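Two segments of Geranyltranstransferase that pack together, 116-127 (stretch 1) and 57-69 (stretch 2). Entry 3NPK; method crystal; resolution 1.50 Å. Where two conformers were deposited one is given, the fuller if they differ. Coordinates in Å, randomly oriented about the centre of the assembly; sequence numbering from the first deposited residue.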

# COMPACT_ATOMS: atom_id res chain seq x y z
N GLU A 116 4.90 1.81 2.54
CA GLU A 116 6.05 1.63 3.43
C GLU A 116 5.82 0.50 4.44
O GLU A 116 6.78 -0.13 4.90
CB GLU A 116 6.38 2.93 4.17
CG GLU A 116 7.78 2.98 4.75
CD GLU A 116 8.89 3.14 3.71
OE1 GLU A 116 8.62 3.20 2.49
OE2 GLU A 116 10.06 3.21 4.13
N ALA A 117 4.56 0.22 4.77
CA ALA A 117 4.27 -0.88 5.67
C ALA A 117 4.85 -2.17 5.09
O ALA A 117 5.42 -3.00 5.81
CB ALA A 117 2.77 -1.03 5.89
N PHE A 118 4.71 -2.32 3.77
CA PHE A 118 5.22 -3.51 3.11
C PHE A 118 6.74 -3.52 2.97
O PHE A 118 7.36 -4.58 3.05
CB PHE A 118 4.46 -3.76 1.81
CG PHE A 118 3.02 -4.00 2.07
CD1 PHE A 118 2.62 -5.21 2.60
CD2 PHE A 118 2.08 -2.98 1.94
CE1 PHE A 118 1.29 -5.43 2.92
CE2 PHE A 118 0.75 -3.19 2.27
CZ PHE A 118 0.36 -4.42 2.77
N LEU A 119 7.33 -2.35 2.75
CA LEU A 119 8.79 -2.26 2.75
C LEU A 119 9.35 -2.69 4.11
O LEU A 119 10.27 -3.50 4.19
CB LEU A 119 9.27 -0.85 2.40
CG LEU A 119 10.78 -0.70 2.19
CD1 LEU A 119 11.28 -1.61 1.07
CD2 LEU A 119 11.12 0.75 1.87
N VAL A 120 8.78 -2.14 5.18
CA VAL A 120 9.25 -2.46 6.53
C VAL A 120 9.05 -3.95 6.83
O VAL A 120 9.94 -4.61 7.36
CB VAL A 120 8.54 -1.59 7.59
CG1 VAL A 120 8.75 -2.16 9.00
CG2 VAL A 120 9.05 -0.16 7.49
N LEU A 121 7.89 -4.48 6.47
CA LEU A 121 7.63 -5.90 6.75
C LEU A 121 8.64 -6.77 5.99
O LEU A 121 9.19 -7.74 6.54
CB LEU A 121 6.21 -6.26 6.32
CG LEU A 121 5.34 -6.93 7.36
CD1 LEU A 121 3.95 -7.26 6.77
CD2 LEU A 121 6.07 -8.13 7.90
N SER A 122 8.89 -6.42 4.74
CA SER A 122 9.76 -7.25 3.91
C SER A 122 11.22 -7.25 4.39
O SER A 122 11.97 -8.17 4.08
CB SER A 122 9.66 -6.84 2.44
OG SER A 122 10.27 -5.58 2.18
N HIS A 123 11.59 -6.20 5.12
CA HIS A 123 12.93 -6.07 5.69
C HIS A 123 13.09 -6.57 7.13
O HIS A 123 14.20 -6.51 7.70
CB HIS A 123 13.42 -4.63 5.56
CG HIS A 123 14.00 -4.32 4.22
ND1 HIS A 123 13.26 -3.75 3.19
CD2 HIS A 123 15.25 -4.49 3.73
CE1 HIS A 123 14.05 -3.59 2.13
NE2 HIS A 123 15.25 -4.04 2.43
N ALA A 124 12.02 -7.12 7.71
CA ALA A 124 12.11 -7.63 9.08
C ALA A 124 13.13 -8.77 9.16
O ALA A 124 13.36 -9.52 8.19
CB ALA A 124 10.76 -8.11 9.56
N HIS A 125 13.74 -8.92 10.33
CA HIS A 125 14.71 -9.98 10.54
C HIS A 125 14.00 -11.28 10.95
O HIS A 125 14.09 -11.71 12.12
CB HIS A 125 15.76 -9.58 11.57
CG HIS A 125 16.94 -10.50 11.60
ND1 HIS A 125 18.21 -10.10 11.22
CD2 HIS A 125 17.04 -11.81 11.93
CE1 HIS A 125 19.04 -11.13 11.34
NE2 HIS A 125 18.35 -12.17 11.77
N LEU A 126 13.27 -11.85 10.00
CA LEU A 126 12.51 -13.09 10.16
C LEU A 126 12.67 -13.88 8.87
O LEU A 126 12.97 -13.31 7.82
CB LEU A 126 11.02 -12.77 10.36
CG LEU A 126 10.66 -11.98 11.62
CD1 LEU A 126 9.21 -11.43 11.50
CD2 LEU A 126 10.80 -12.88 12.86
N LYS A 127 12.47 -15.19 8.94
CA LYS A 127 12.56 -16.02 7.74
C LYS A 127 11.63 -15.53 6.65
O LYS A 127 10.52 -15.06 6.94
CB LYS A 127 12.21 -17.47 8.07
CG LYS A 127 13.21 -18.16 8.98
CD LYS A 127 12.84 -19.61 9.13
CE LYS A 127 11.61 -19.77 9.99
NZ LYS A 127 11.50 -21.18 10.49
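Stretch 2 (57-69) ELLNQALDVALAL

No direct hydrogen bond joins these two stretches, yet polar groups do meet across them through two ordered waters that both bind Asp64 OD2. Water 1 donates to Gln61 O (2.8 Å from the water oxygen) and to Asp64 OD2 (2.8 Å), and accepts from His125 N (2.8 Å). The amide of His125, just beyond the end of the stretch 1 helix, is thus tied to stretch 2 by solvent alone. Water 2 donates to Val120 O (2.7 Å) and, weakly, to Asp64 OD2 (2.9 Å).

Stretch 2 runs nearly antiparallel to the helix it covers. The axes of helix 116-122 and helix 59-69 make an angle of 170° between their N-to-C directions and approach to 8.4 Å. The CA register confirms the direction: Ala117 pairs with Ala68 at 4.2 Å between CA atoms, Leu121 with Val65 at 5.6 Å, Ala124 with Asp64 at 5.8 Å and His125 with Gln61 at 5.6 Å, so numbering rises on one side as it falls on the other.

The conformation of stretch 2 is mostly helical. A 3-10 segment at Glu57 and Leu58 leads into the helix, which is kinked where the N atoms of Asp64 and Val65 lack a bond to the preceding turn. Regular i to i+4 bonding is seen beyond it: Leu67 N to Leu63 O is 2.9 Å, Ala68 N to Asp64 O is 3.0 Å and Leu69 N to Val65 O is 3.1 Å.

The tightest backbone approach is at the Ala117 and Ala68 pair. Ala68 points its CB toward stretch 1, and that atom lies 3.4 Å from Ala117 O and 4.2 Å from Ala117 CB. With a methyl on each residue, little side chain stands between the two backbones here. Ala68 CB also meets Leu121 CG at 4.0 Å. One turn along, Val120 points toward stretch 2 with chi1 in the t well; its CG1 lies 3.2 Å from Asp64 O and 4.2 Å from Leu67 CD2. The first is a close carbon-to-oxygen contact against a carbonyl already bonded to Ala68 N.

Val65 is a shared apolar surface. Its CG2 is 4.1 Å from Leu121 CD2, 4.5 Å from Ala124 CB and 3.8 Å from Leu126 CD1, so one methyl touches residues from both the helix and the loop of stretch 1. Ala124 also lies against Asp64, its CA 3.8 Å from Asp64 OD2.

Past the helix, stretch 1 goes on as a loop, turned tightly at His125 (phi/psi -86/69), where Leu126 N makes a weak 3.0 Å bond to Ala124 O; Leu126 itself is extended (phi/psi -140/158). The CA-to-CB bond of Leu126 points sideways, but the end of the side chain comes nearer, placing CD2 4.0 Å from Gln61 CB and 4.2 Å from Leu58 CD2. Gln61 itself points toward stretch 1, with CG 3.4 Å from His125 O. Together the stretches bury 552 Å², both sides summed.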

# COMPACT_ATOMS: atom_id res chain seq x y z
N GLU A 57 11.89 -14.72 22.45
CA GLU A 57 13.18 -14.56 21.77
C GLU A 57 13.05 -13.87 20.40
O GLU A 57 14.05 -13.51 19.79
CB GLU A 57 13.89 -15.92 21.60
CG GLU A 57 13.17 -16.88 20.65
CD GLU A 57 12.19 -17.83 21.34
OE1 GLU A 57 11.60 -17.48 22.39
OE2 GLU A 57 12.01 -18.94 20.82
N LEU A 58 11.82 -13.70 19.93
CA LEU A 58 11.57 -13.00 18.68
C LEU A 58 10.95 -11.62 18.89
O LEU A 58 10.55 -10.97 17.92
CB LEU A 58 10.65 -13.83 17.77
CG LEU A 58 11.28 -15.09 17.17
CD1 LEU A 58 10.20 -15.89 16.43
CD2 LEU A 58 12.43 -14.73 16.24
N LEU A 59 10.86 -11.16 20.13
CA LEU A 59 10.14 -9.90 20.40
C LEU A 59 10.76 -8.71 19.67
O LEU A 59 10.06 -7.91 19.02
CB LEU A 59 10.08 -9.63 21.91
CG LEU A 59 9.30 -8.37 22.24
CD1 LEU A 59 7.82 -8.59 21.90
CD2 LEU A 59 9.49 -8.02 23.71
N ASN A 60 12.08 -8.58 19.73
CA ASN A 60 12.69 -7.43 19.06
C ASN A 60 12.49 -7.45 17.55
O ASN A 60 12.21 -6.42 16.93
CB ASN A 60 14.16 -7.35 19.44
CG ASN A 60 14.33 -6.97 20.89
OD1 ASN A 60 14.10 -5.82 21.27
ND2 ASN A 60 14.73 -7.94 21.72
N GLN A 61 12.62 -8.63 16.96
CA GLN A 61 12.45 -8.79 15.53
C GLN A 61 11.01 -8.47 15.14
O GLN A 61 10.75 -7.98 14.03
CB GLN A 61 12.80 -10.22 15.13
CG GLN A 61 14.29 -10.54 15.34
CD GLN A 61 14.64 -11.10 16.72
OE1 GLN A 61 13.92 -10.92 17.69
NE2 GLN A 61 15.78 -11.77 16.79
N ALA A 62 10.08 -8.72 16.06
CA ALA A 62 8.66 -8.46 15.83
C ALA A 62 8.32 -6.98 15.81
O ALA A 62 7.24 -6.62 15.34
CB ALA A 62 7.80 -9.17 16.89
N LEU A 63 9.18 -6.14 16.37
CA LEU A 63 8.87 -4.73 16.44
C LEU A 63 8.62 -4.14 15.06
O LEU A 63 7.77 -3.26 14.91
CB LEU A 63 9.98 -3.95 17.16
CG LEU A 63 10.06 -4.20 18.66
CD1 LEU A 63 11.40 -3.73 19.21
CD2 LEU A 63 8.90 -3.57 19.43
N ASP A 64 9.36 -4.61 14.05
CA ASP A 64 9.17 -4.11 12.68
C ASP A 64 7.79 -4.51 12.14
O ASP A 64 7.21 -3.79 11.34
CB ASP A 64 10.22 -4.66 11.71
CG ASP A 64 11.57 -4.00 11.86
OD1 ASP A 64 11.65 -2.88 12.42
OD2 ASP A 64 12.56 -4.60 11.37
N VAL A 65 7.27 -5.65 12.59
CA VAL A 65 5.97 -6.10 12.10
C VAL A 65 4.89 -5.25 12.77
O VAL A 65 3.92 -4.83 12.12
CB VAL A 65 5.75 -7.62 12.38
CG1 VAL A 65 4.46 -8.10 11.73
CG2 VAL A 65 6.94 -8.42 11.85
N ALA A 66 5.05 -4.98 14.07
CA ALA A 66 4.17 -4.05 14.77
C ALA A 66 4.20 -2.68 14.10
O ALA A 66 3.17 -2.01 13.98
CB ALA A 66 4.58 -3.94 16.24
N LEU A 67 5.39 -2.25 13.68
CA LEU A 67 5.54 -0.97 13.01
C LEU A 67 4.73 -0.92 11.71
O LEU A 67 4.03 0.07 11.44
CB LEU A 67 7.02 -0.69 12.71
CG LEU A 67 7.34 0.74 12.28
CD1 LEU A 67 6.95 1.69 13.40
CD2 LEU A 67 8.83 0.84 11.98
N ALA A 68 4.80 -1.99 10.92
CA ALA A 68 4.03 -2.07 9.68
C ALA A 68 2.52 -1.91 9.96
O ALA A 68 1.82 -1.20 9.21
CB ALA A 68 4.30 -3.39 8.99
N LEU A 69 2.03 -2.57 11.01
CA LEU A 69 0.62 -2.44 11.40
C LEU A 69 0.25 -1.01 11.71
O LEU A 69 -0.80 -0.53 11.26
CB LEU A 69 0.32 -3.29 12.63
CG LEU A 69 -0.02 -4.75 12.41
CD1 LEU A 69 0.07 -5.47 13.76
CD2 LEU A 69 -1.40 -4.89 11.78
O HOH W 1 12.93 -7.18 12.39
O HOH W 2 12.23 -3.77 8.62